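Local atomic coordinates of amidohydrolase (Xanthomonas campestris pv. campestris, PDB entry 4DZH), a protein that probably deaminates adenosine-type substrates such as 5'-methylthioadenosine, as a zinc-dependent hydrolase of the amidohydrolase superfamily. Residues E27-V32 and D348-L353; D186-R189 and L193-T196; R250-G255 and A278-S283; C287-L292 and A319-L324. One frame throughout, in Å; residues are numbered along the deposited sequence.

The four contacts belong to a two-subunit amidohydrolase with a TIM-barrel fold. Contact 1 ties a loop near the N-terminus to the start of helix 349-363, and the other three fall in the chain between its segments. Contacts 2, 3 and 4 follow one another along the barrel sequence, with centres 25 to 28 Å apart. Contact 2 lies within one beta-alpha-beta unit, contact 3 links the C-terminal ends of two outer helices, and segment 287-292 of contact 4 follows strand 283-286, which contact 3 enters. Contacts 1 and 4, whose nearest atoms are about 8 Å apart, both touch the second subunit, so the magnesium site of contact 4 lies near the subunit interface.

Contact 1. Residues E27-V32 and D348-L353; sequences EPHAVV and DAATTL
His-29 lays one end of its imidazole against the first turn of helix 349-363, and Ala-30 adds a methyl beside it. Ahead of them, Glu-27 forms a salt bridge with Arg-354 further along that helix. Pro-28, entered through a cis peptide bond, opens a type II beta turn that ends at Val-31, with His-29 and Ala-30 at its two central positions. The CG of His-29 is anti to its backbone N (chi1 -175°), which carries the ring across to the helix although the CB itself does not point there. Its CE1 lies 3.6 Å from Ala-350 CB, and the backbone N of Thr-351 sits at the ring edge, 3.8 Å from CE1. NE2 meets a water in the ring plane at 2.9 Å; the same water donates to Asp-348 OD2 at 2.8 Å and so bridges the segments.

Asp-348 is the N-cap of the helix. Its OD1 accepts from Thr-351 N at 2.9 Å, nearly along the C-O axis, and from Thr-351 OG1 at 2.7 Å, from above the carboxylate plane. Two donors thus grip one oxygen, while OD2 accepts from the water. The helix begins at the subunit interface, where Ala-349 N is hydrogen-bonded to Asp-93 of the second subunit.

Next along the turn, Ala-30 has a positive phi of 63° and sets its CB 4.0 Å from Ala-350 CB. That methyl of Ala-350 meets both turn residues and also touches Leu-398 of helix 397-403, a helix against which Val-32 packs as well.

Contact 2. Residues D186-R189 and L193-T196; sequences DQWR and LIST
Apolar packing between the Trp-188 indole and the side chain of Ile-194 makes up most of this contact. The closest side-chain approach is Trp-188 CE3 to Ile-194 CB at 3.8 Å, with Ile-194 CG1 near the CE3-CZ3 side of the six-membered ring. Thr-196 extends the patch through its methyl, CG2 lying 3.9 Å from Trp-188 CB.

A CH-pi contact adds to this packing. Ile-194 CG2 stands over one face of the indole, 4.2 Å from the centroid of the five-membered ring and 28° off the normal. On the opposite face Gln-187 CG also lies off-centre, so the indole is flanked by aliphatic carbon on both faces.

These residues join the end of helix 174-188 to strand 194-200 across the short turn of a beta-alpha-beta unit that starts with strand 156-163, part of the TIM barrel. Ala-147 of helix 143-152 touches both Trp-188 and Ile-194. Thr-196 also packs on the zinc ligand His-185 of helix 174-188, and the Thr-196 side chain is about 6 Å from a bound zinc.

Polar linkage across the pair runs through water. One molecule lies 2.6 Å from Trp-188 O and 2.6 Å from Ile-194 O, spanning two carbonyls that approach each other to 3.6 Å; its bond to Ser-195 OG is weak.

Within 186-189, a salt bridge of 3.2 Å joins Arg-189 NH1 to Asp-186 OD1, and the guanidinium lies with one face over Asp-186 CA.

Contact 3. Residues R250-G255 and A278-S283; sequences RLDRLG and AERGVS
The backbones of Asp-252 and Arg-280 stay 10.3 Å apart at their CA atoms, near the C-terminal ends of helices 247-254 and 271-280; each helix is closed by a Schellman motif, at Gly-255 and Gly-281, both with positive phi. Only two side chains span the distance. Asp-252 sets its CG trans to its own N (chi1 -177°), while Arg-280 bends at chi2 (-79°) and then runs out toward the carboxylate. The two side chains cross at about a right angle, with carboxylate and guanidinium planes 66° apart. Asp-252 OD1 comes to the guanidinium edge, near its plane, and forms a salt bridge with Arg-280 NH2 at 3.6 Å; it is equally far, 3.6 Å, from Arg-280 NH1.

The stronger polar partner of Arg-280 is the carbonyl of Val-257, which accepts from NH1. That residue lies in the loop leading from helix 247-254 to strand 261-265, and its side chain is touched by Asp-252, Leu-251 and Val-282. At its length, the salt bridge is a mainly electrostatic link at the barrel surface, while the bond to Val-257 gives the guanidinium a directional anchor.

Contact 4. Residues C287-L292 and A319-L324; sequences CPESNL and ASNNDL. With MG (magnesium ion), chain B.
Glu-289 and Asn-321 meet at a magnesium ion where helix 288-293 passes the irregular loop between strand 310-313 and helix 326-341; the nearest CA atoms, those of Ser-290 and Asn-321, are 5.2 Å apart. Glu-289, extended beyond CG (chi2 -178°), reaches the metal with OE1 at 2.0 Å; Asn-321 OD1 binds at 2.0 Å and Asp-323 OD1 at 2.1 Å. Three waters complete six ligands, one also donating to Asp-323 OD2.

The carboxylate of Glu-289 and the amide of Asn-321 are turned 46° apart. Their ligating oxygens, OE1 of Glu-289 and OD1 of Asn-321, come to 3.0 Å through their shared metal; the cation probably offsets the negative charge gathered there. OD1 of Asn-321 also accepts from Asp-323 N at 3.2 Å, from above the carbonyl plane, which makes an Asx turn.

Both segments follow neighbouring parallel strands of the TIM barrel, 283-286 and 310-313, so the magnesium ties the short helix after one strand to the loop after the next, near the subunit interface. From the next shell, Thr-332 and Ser-328 hold Glu-289 OE2, while Thr-315 O and Glu-329 accept from Asn-321 ND2.

Toward the zinc site, Ser-290 OG lies 3.2 Å from Ser-320 OG and is hydrogen-bonded to the zinc ligand Asp-316. Ser-290 CA makes a CA-H...O contact of 3.3 Å with Ser-320 O, a buried carbonyl without a conventional hydrogen-bond partner.

Contact 1. Residues E27-V32 and D348-L353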
# COMPACT_ATOMS: atom_id res chain seq x y z
N GLU A 27 18.77 -16.18 2.49
CA GLU A 27 20.03 -16.62 3.07
C GLU A 27 20.88 -17.07 1.89
O GLU A 27 20.50 -18.02 1.20
CB GLU A 27 19.78 -17.77 4.06
CG GLU A 27 19.33 -17.30 5.45
CD GLU A 27 20.36 -16.37 6.08
OE1 GLU A 27 21.54 -16.43 5.68
OE2 GLU A 27 20.02 -15.56 6.98
N PRO A 28 22.01 -16.38 1.64
CA PRO A 28 22.58 -15.22 2.35
C PRO A 28 21.86 -13.87 2.18
O PRO A 28 21.20 -13.62 1.16
CB PRO A 28 23.99 -15.13 1.75
CG PRO A 28 23.80 -15.61 0.38
CD PRO A 28 22.86 -16.77 0.50
N HIS A 29 22.04 -13.00 3.17
CA HIS A 29 21.34 -11.73 3.26
C HIS A 29 21.77 -10.76 2.17
O HIS A 29 22.95 -10.68 1.80
CB HIS A 29 21.59 -11.09 4.62
CG HIS A 29 20.82 -9.84 4.85
ND1 HIS A 29 19.45 -9.84 5.08
CD2 HIS A 29 21.20 -8.53 4.87
CE1 HIS A 29 19.04 -8.59 5.24
NE2 HIS A 29 20.08 -7.78 5.12
N ALA A 30 20.78 -10.03 1.66
CA ALA A 30 21.01 -8.93 0.71
C ALA A 30 21.62 -9.37 -0.59
O ALA A 30 22.15 -8.54 -1.34
CB ALA A 30 21.81 -7.78 1.35
N VAL A 31 21.54 -10.66 -0.88
CA VAL A 31 22.08 -11.21 -2.11
C VAL A 31 21.00 -11.48 -3.18
O VAL A 31 19.92 -12.03 -2.88
CB VAL A 31 22.94 -12.47 -1.82
CG1 VAL A 31 23.11 -13.34 -3.05
CG2 VAL A 31 24.28 -12.04 -1.26
N VAL A 32 21.28 -11.09 -4.42
CA VAL A 32 20.38 -11.43 -5.52
C VAL A 32 21.12 -12.24 -6.60
O VAL A 32 22.11 -11.78 -7.15
CB VAL A 32 19.71 -10.17 -6.13
CG1 VAL A 32 18.79 -10.54 -7.27
CG2 VAL A 32 18.93 -9.42 -5.05
N ASP A 348 15.65 -1.59 6.14
CA ASP A 348 15.91 -1.46 4.70
C ASP A 348 15.22 -2.57 3.92
O ASP A 348 14.64 -3.50 4.50
CB ASP A 348 17.42 -1.35 4.37
CG ASP A 348 18.24 -2.60 4.73
OD1 ASP A 348 17.70 -3.71 4.87
OD2 ASP A 348 19.48 -2.44 4.85
N ALA A 349 15.26 -2.49 2.60
CA ALA A 349 14.46 -3.41 1.81
C ALA A 349 14.80 -4.88 2.12
O ALA A 349 13.89 -5.72 2.29
CB ALA A 349 14.61 -3.11 0.33
N ALA A 350 16.09 -5.19 2.14
CA ALA A 350 16.53 -6.56 2.42
C ALA A 350 16.06 -7.06 3.80
O ALA A 350 15.59 -8.21 3.92
CB ALA A 350 18.05 -6.65 2.33
N THR A 351 16.18 -6.20 4.80
CA THR A 351 15.76 -6.49 6.18
C THR A 351 14.26 -6.69 6.28
O THR A 351 13.78 -7.59 6.97
CB THR A 351 16.22 -5.37 7.11
OG1 THR A 351 17.66 -5.31 7.07
CG2 THR A 351 15.77 -5.63 8.54
N THR A 352 13.52 -5.85 5.56
CA THR A 352 12.06 -6.00 5.57
C THR A 352 11.66 -7.31 4.89
O THR A 352 10.79 -8.05 5.39
CB THR A 352 11.36 -4.79 4.87
OG1 THR A 352 11.67 -3.56 5.56
CG2 THR A 352 9.87 -5.00 4.92
N LEU A 353 12.24 -7.60 3.73
CA LEU A 353 11.94 -8.85 3.04
C LEU A 353 12.33 -10.06 3.92
O LEU A 353 11.61 -11.09 3.93
CB LEU A 353 12.59 -8.89 1.65
CG LEU A 353 12.08 -10.10 0.84
CD1 LEU A 353 10.59 -9.97 0.45
CD2 LEU A 353 12.89 -10.24 -0.43
O HOH W 1 20.66 -4.91 5.15

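Contact 2. Residues D186-R189 and L193-T196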
# COMPACT_ATOMS: atom_id res chain seq x y z
N ASP A 186 -3.28 -33.15 19.08
CA ASP A 186 -3.20 -34.60 18.84
C ASP A 186 -3.52 -34.94 17.36
O ASP A 186 -2.86 -35.79 16.77
CB ASP A 186 -4.15 -35.34 19.79
CG ASP A 186 -3.76 -35.16 21.27
OD1 ASP A 186 -2.65 -34.64 21.54
OD2 ASP A 186 -4.55 -35.55 22.17
N GLN A 187 -4.51 -34.27 16.77
CA GLN A 187 -4.91 -34.53 15.38
C GLN A 187 -3.78 -34.21 14.40
O GLN A 187 -3.62 -34.87 13.35
CB GLN A 187 -6.13 -33.67 15.02
CG GLN A 187 -6.85 -34.07 13.73
CD GLN A 187 -7.57 -35.41 13.87
OE1 GLN A 187 -7.71 -35.94 14.98
NE2 GLN A 187 -8.04 -35.95 12.76
N TRP A 188 -3.00 -33.18 14.74
CA TRP A 188 -2.03 -32.62 13.78
C TRP A 188 -0.58 -32.85 14.18
O TRP A 188 0.31 -32.27 13.56
CB TRP A 188 -2.33 -31.12 13.50
CG TRP A 188 -3.69 -30.97 12.85
CD1 TRP A 188 -4.87 -30.62 13.46
CD2 TRP A 188 -4.03 -31.31 11.51
NE1 TRP A 188 -5.90 -30.65 12.56
CE2 TRP A 188 -5.41 -31.09 11.35
CE3 TRP A 188 -3.28 -31.75 10.41
CZ2 TRP A 188 -6.07 -31.30 10.14
CZ3 TRP A 188 -3.95 -31.94 9.19
CH2 TRP A 188 -5.33 -31.72 9.08
N ARG A 189 -0.32 -33.71 15.17
CA ARG A 189 1.09 -33.96 15.51
C ARG A 189 1.84 -34.55 14.29
O ARG A 189 1.33 -35.42 13.56
CB ARG A 189 1.25 -34.83 16.76
CG ARG A 189 0.34 -36.00 16.77
CD ARG A 189 0.66 -36.98 17.90
NE ARG A 189 -0.56 -37.59 18.41
CZ ARG A 189 -1.02 -37.42 19.65
NH1 ARG A 189 -0.34 -36.65 20.51
NH2 ARG A 189 -2.15 -38.01 20.04
N LEU A 193 2.53 -30.05 6.91
CA LEU A 193 1.97 -28.75 6.53
C LEU A 193 1.40 -27.94 7.71
O LEU A 193 1.54 -26.70 7.73
CB LEU A 193 0.90 -28.94 5.46
CG LEU A 193 1.31 -28.87 3.98
CD1 LEU A 193 0.11 -29.16 3.08
CD2 LEU A 193 1.97 -27.55 3.61
N ILE A 194 0.75 -28.62 8.65
CA ILE A 194 0.00 -27.99 9.74
C ILE A 194 0.67 -28.28 11.07
O ILE A 194 0.98 -29.46 11.40
CB ILE A 194 -1.43 -28.52 9.82
CG1 ILE A 194 -2.16 -28.43 8.46
CG2 ILE A 194 -2.19 -27.84 10.99
CD1 ILE A 194 -2.30 -27.01 7.94
N SER A 195 0.95 -27.20 11.80
CA SER A 195 1.35 -27.31 13.20
C SER A 195 0.37 -26.49 14.06
O SER A 195 -0.44 -25.69 13.54
CB SER A 195 2.79 -26.82 13.40
OG SER A 195 3.70 -27.67 12.71
N THR A 196 0.46 -26.70 15.37
CA THR A 196 -0.52 -26.09 16.25
C THR A 196 0.12 -25.24 17.33
O THR A 196 1.27 -25.49 17.73
CB THR A 196 -1.43 -27.14 16.91
OG1 THR A 196 -0.65 -28.01 17.77
CG2 THR A 196 -2.15 -27.98 15.83
O HOH W 2 2.34 -30.71 13.22

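Contact 3. Residues R250-G255 and A278-S283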
# COMPACT_ATOMS: atom_id res chain seq x y z
N ARG A 250 3.50 -8.70 34.07
CA ARG A 250 2.62 -9.79 34.51
C ARG A 250 2.86 -11.11 33.76
O ARG A 250 2.91 -12.17 34.37
CB ARG A 250 1.16 -9.39 34.41
CG ARG A 250 0.17 -10.55 34.48
CD ARG A 250 -1.28 -10.05 34.40
NE ARG A 250 -2.21 -11.17 34.44
CZ ARG A 250 -3.08 -11.44 33.47
NH1 ARG A 250 -3.13 -10.64 32.41
NH2 ARG A 250 -3.89 -12.51 33.56
N LEU A 251 2.98 -11.06 32.43
CA LEU A 251 3.26 -12.27 31.67
C LEU A 251 4.62 -12.86 32.04
O LEU A 251 4.79 -14.08 32.06
CB LEU A 251 3.25 -11.96 30.18
CG LEU A 251 1.90 -11.54 29.55
CD1 LEU A 251 2.11 -10.94 28.17
CD2 LEU A 251 0.92 -12.69 29.46
N ASP A 252 5.58 -11.99 32.35
CA ASP A 252 6.91 -12.42 32.78
C ASP A 252 6.81 -13.20 34.10
O ASP A 252 7.38 -14.28 34.24
CB ASP A 252 7.85 -11.21 32.91
CG ASP A 252 9.28 -11.61 33.28
OD1 ASP A 252 9.58 -12.81 33.26
OD2 ASP A 252 10.12 -10.71 33.56
N ARG A 253 6.05 -12.67 35.06
CA ARG A 253 5.87 -13.36 36.33
C ARG A 253 5.06 -14.66 36.14
O ARG A 253 5.26 -15.62 36.87
CB ARG A 253 5.24 -12.43 37.37
CG ARG A 253 3.72 -12.32 37.32
CD ARG A 253 3.08 -11.82 38.63
NE ARG A 253 1.83 -11.11 38.33
CZ ARG A 253 0.64 -11.70 38.21
NH1 ARG A 253 0.51 -13.02 38.38
NH2 ARG A 253 -0.43 -10.97 37.91
N LEU A 254 4.16 -14.69 35.15
CA LEU A 254 3.40 -15.91 34.86
C LEU A 254 4.23 -16.96 34.11
O LEU A 254 3.79 -18.10 33.94
CB LEU A 254 2.11 -15.58 34.06
CG LEU A 254 1.06 -14.79 34.84
CD1 LEU A 254 -0.03 -14.26 33.93
CD2 LEU A 254 0.46 -15.69 35.96
N GLY A 255 5.43 -16.58 33.68
CA GLY A 255 6.32 -17.48 32.97
C GLY A 255 6.05 -17.60 31.48
O GLY A 255 6.37 -18.62 30.86
N ALA A 278 14.73 -9.92 23.32
CA ALA A 278 15.99 -10.43 22.79
C ALA A 278 16.61 -11.56 23.65
O ALA A 278 16.93 -12.65 23.13
CB ALA A 278 16.98 -9.29 22.58
N GLU A 279 16.73 -11.34 24.95
CA GLU A 279 17.33 -12.34 25.85
C GLU A 279 16.57 -13.66 25.93
O GLU A 279 17.18 -14.74 26.08
CB GLU A 279 17.51 -11.78 27.26
CG GLU A 279 18.35 -10.48 27.34
CD GLU A 279 19.80 -10.61 26.85
OE1 GLU A 279 20.59 -11.37 27.49
OE2 GLU A 279 20.16 -9.94 25.85
N ARG A 280 15.24 -13.59 25.83
CA ARG A 280 14.38 -14.75 26.04
C ARG A 280 13.94 -15.46 24.78
O ARG A 280 13.29 -16.51 24.86
CB ARG A 280 13.14 -14.34 26.79
CG ARG A 280 13.47 -13.75 28.13
CD ARG A 280 13.76 -14.86 29.10
NE ARG A 280 13.83 -14.27 30.43
CZ ARG A 280 12.79 -14.13 31.23
NH1 ARG A 280 11.59 -14.59 30.86
NH2 ARG A 280 12.95 -13.55 32.42
N GLY A 281 14.28 -14.89 23.62
CA GLY A 281 13.96 -15.52 22.35
C GLY A 281 12.53 -15.26 21.89
O GLY A 281 11.93 -16.11 21.22
N VAL A 282 11.98 -14.12 22.28
CA VAL A 282 10.60 -13.81 21.93
C VAL A 282 10.56 -13.30 20.50
O VAL A 282 11.47 -12.55 20.08
CB VAL A 282 10.05 -12.71 22.81
CG1 VAL A 282 8.60 -12.37 22.43
CG2 VAL A 282 10.08 -13.16 24.29
N SER A 283 9.54 -13.71 19.74
CA SER A 283 9.30 -13.08 18.43
C SER A 283 8.21 -12.01 18.52
O SER A 283 7.22 -12.16 19.23
CB SER A 283 8.92 -14.10 17.36
OG SER A 283 9.97 -15.01 17.11

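Contact 4. Residues C287-L292 and A319-L324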
# COMPACT_ATOMS: atom_id res chain seq x y z
N CYS A 287 2.17 -5.60 12.74
CA CYS A 287 0.98 -5.44 11.90
C CYS A 287 0.72 -3.92 11.72
O CYS A 287 -0.21 -3.33 12.30
CB CYS A 287 -0.22 -6.10 12.60
SG CYS A 287 0.00 -7.86 12.90
N PRO A 288 1.55 -3.27 10.91
CA PRO A 288 1.48 -1.80 10.87
C PRO A 288 0.15 -1.24 10.35
O PRO A 288 -0.34 -0.22 10.82
CB PRO A 288 2.63 -1.42 9.91
CG PRO A 288 2.95 -2.72 9.13
CD PRO A 288 2.66 -3.83 10.11
N GLU A 289 -0.43 -1.85 9.29
CA GLU A 289 -1.61 -1.23 8.73
C GLU A 289 -2.79 -1.27 9.70
O GLU A 289 -3.55 -0.26 9.80
CB GLU A 289 -1.97 -1.81 7.33
CG GLU A 289 -0.85 -1.55 6.29
CD GLU A 289 -1.13 -2.03 4.88
OE1 GLU A 289 -2.27 -2.49 4.60
OE2 GLU A 289 -0.19 -1.87 4.06
N SER A 290 -2.97 -2.41 10.38
CA SER A 290 -4.01 -2.53 11.40
C SER A 290 -3.75 -1.53 12.52
O SER A 290 -4.69 -0.85 12.97
CB SER A 290 -4.06 -3.94 11.95
OG SER A 290 -4.94 -4.01 13.07
N ASN A 291 -2.48 -1.44 12.96
CA ASN A 291 -2.13 -0.53 14.07
C ASN A 291 -2.47 0.94 13.67
O ASN A 291 -2.97 1.74 14.49
CB ASN A 291 -0.64 -0.59 14.40
CG ASN A 291 -0.15 -1.91 14.99
OD1 ASN A 291 1.06 -2.15 15.03
ND2 ASN A 291 -1.07 -2.79 15.46
N LEU A 292 -2.15 1.33 12.43
CA LEU A 292 -2.40 2.69 12.05
C LEU A 292 -3.90 2.91 11.95
O LEU A 292 -4.43 3.91 12.45
CB LEU A 292 -1.70 3.01 10.71
CG LEU A 292 -0.18 2.98 10.69
CD1 LEU A 292 0.25 3.28 9.21
CD2 LEU A 292 0.35 4.09 11.58
N ALA A 319 -11.27 -6.78 8.63
CA ALA A 319 -12.11 -5.68 9.12
C ALA A 319 -11.23 -4.57 9.67
O ALA A 319 -11.76 -3.51 10.07
CB ALA A 319 -13.09 -6.18 10.19
N SER A 320 -9.92 -4.79 9.72
CA SER A 320 -9.00 -3.69 10.11
C SER A 320 -7.70 -3.72 9.29
O SER A 320 -6.59 -3.81 9.85
CB SER A 320 -8.70 -3.71 11.60
OG SER A 320 -7.88 -4.79 11.99
N ASN A 321 -7.87 -3.71 7.98
CA ASN A 321 -6.71 -3.59 7.10
C ASN A 321 -6.98 -2.84 5.81
O ASN A 321 -6.35 -1.80 5.59
CB ASN A 321 -6.00 -4.96 6.89
CG ASN A 321 -4.66 -4.81 6.20
OD1 ASN A 321 -4.58 -4.29 5.06
ND2 ASN A 321 -3.60 -5.22 6.86
N ASN A 322 -7.85 -3.28 4.88
CA ASN A 322 -8.79 -4.41 4.99
C ASN A 322 -8.44 -5.52 4.00
O ASN A 322 -9.34 -6.27 3.54
CB ASN A 322 -10.17 -3.86 4.64
CG ASN A 322 -10.73 -3.03 5.76
OD1 ASN A 322 -10.24 -3.07 6.88
ND2 ASN A 322 -11.74 -2.24 5.45
N ASP A 323 -7.16 -5.61 3.62
CA ASP A 323 -6.75 -6.71 2.72
C ASP A 323 -5.73 -7.63 3.38
O ASP A 323 -5.31 -7.42 4.54
CB ASP A 323 -6.26 -6.20 1.37
CG ASP A 323 -5.15 -5.17 1.49
OD1 ASP A 323 -4.40 -5.23 2.49
OD2 ASP A 323 -4.96 -4.38 0.55
N LEU A 324 -5.36 -8.69 2.67
CA LEU A 324 -4.33 -9.64 3.16
C LEU A 324 -3.08 -9.47 2.32
O LEU A 324 -2.38 -10.44 1.99
CB LEU A 324 -4.80 -11.10 3.02
CG LEU A 324 -6.03 -11.39 3.87
CD1 LEU A 324 -6.56 -12.84 3.58
CD2 LEU A 324 -5.85 -11.15 5.43
MG MG B . -3.42 -3.76 3.55
O HOH W 3 -4.98 -2.28 3.29
O HOH W 4 -2.74 -3.12 1.63
O HOH W 5 -1.94 -5.14 3.84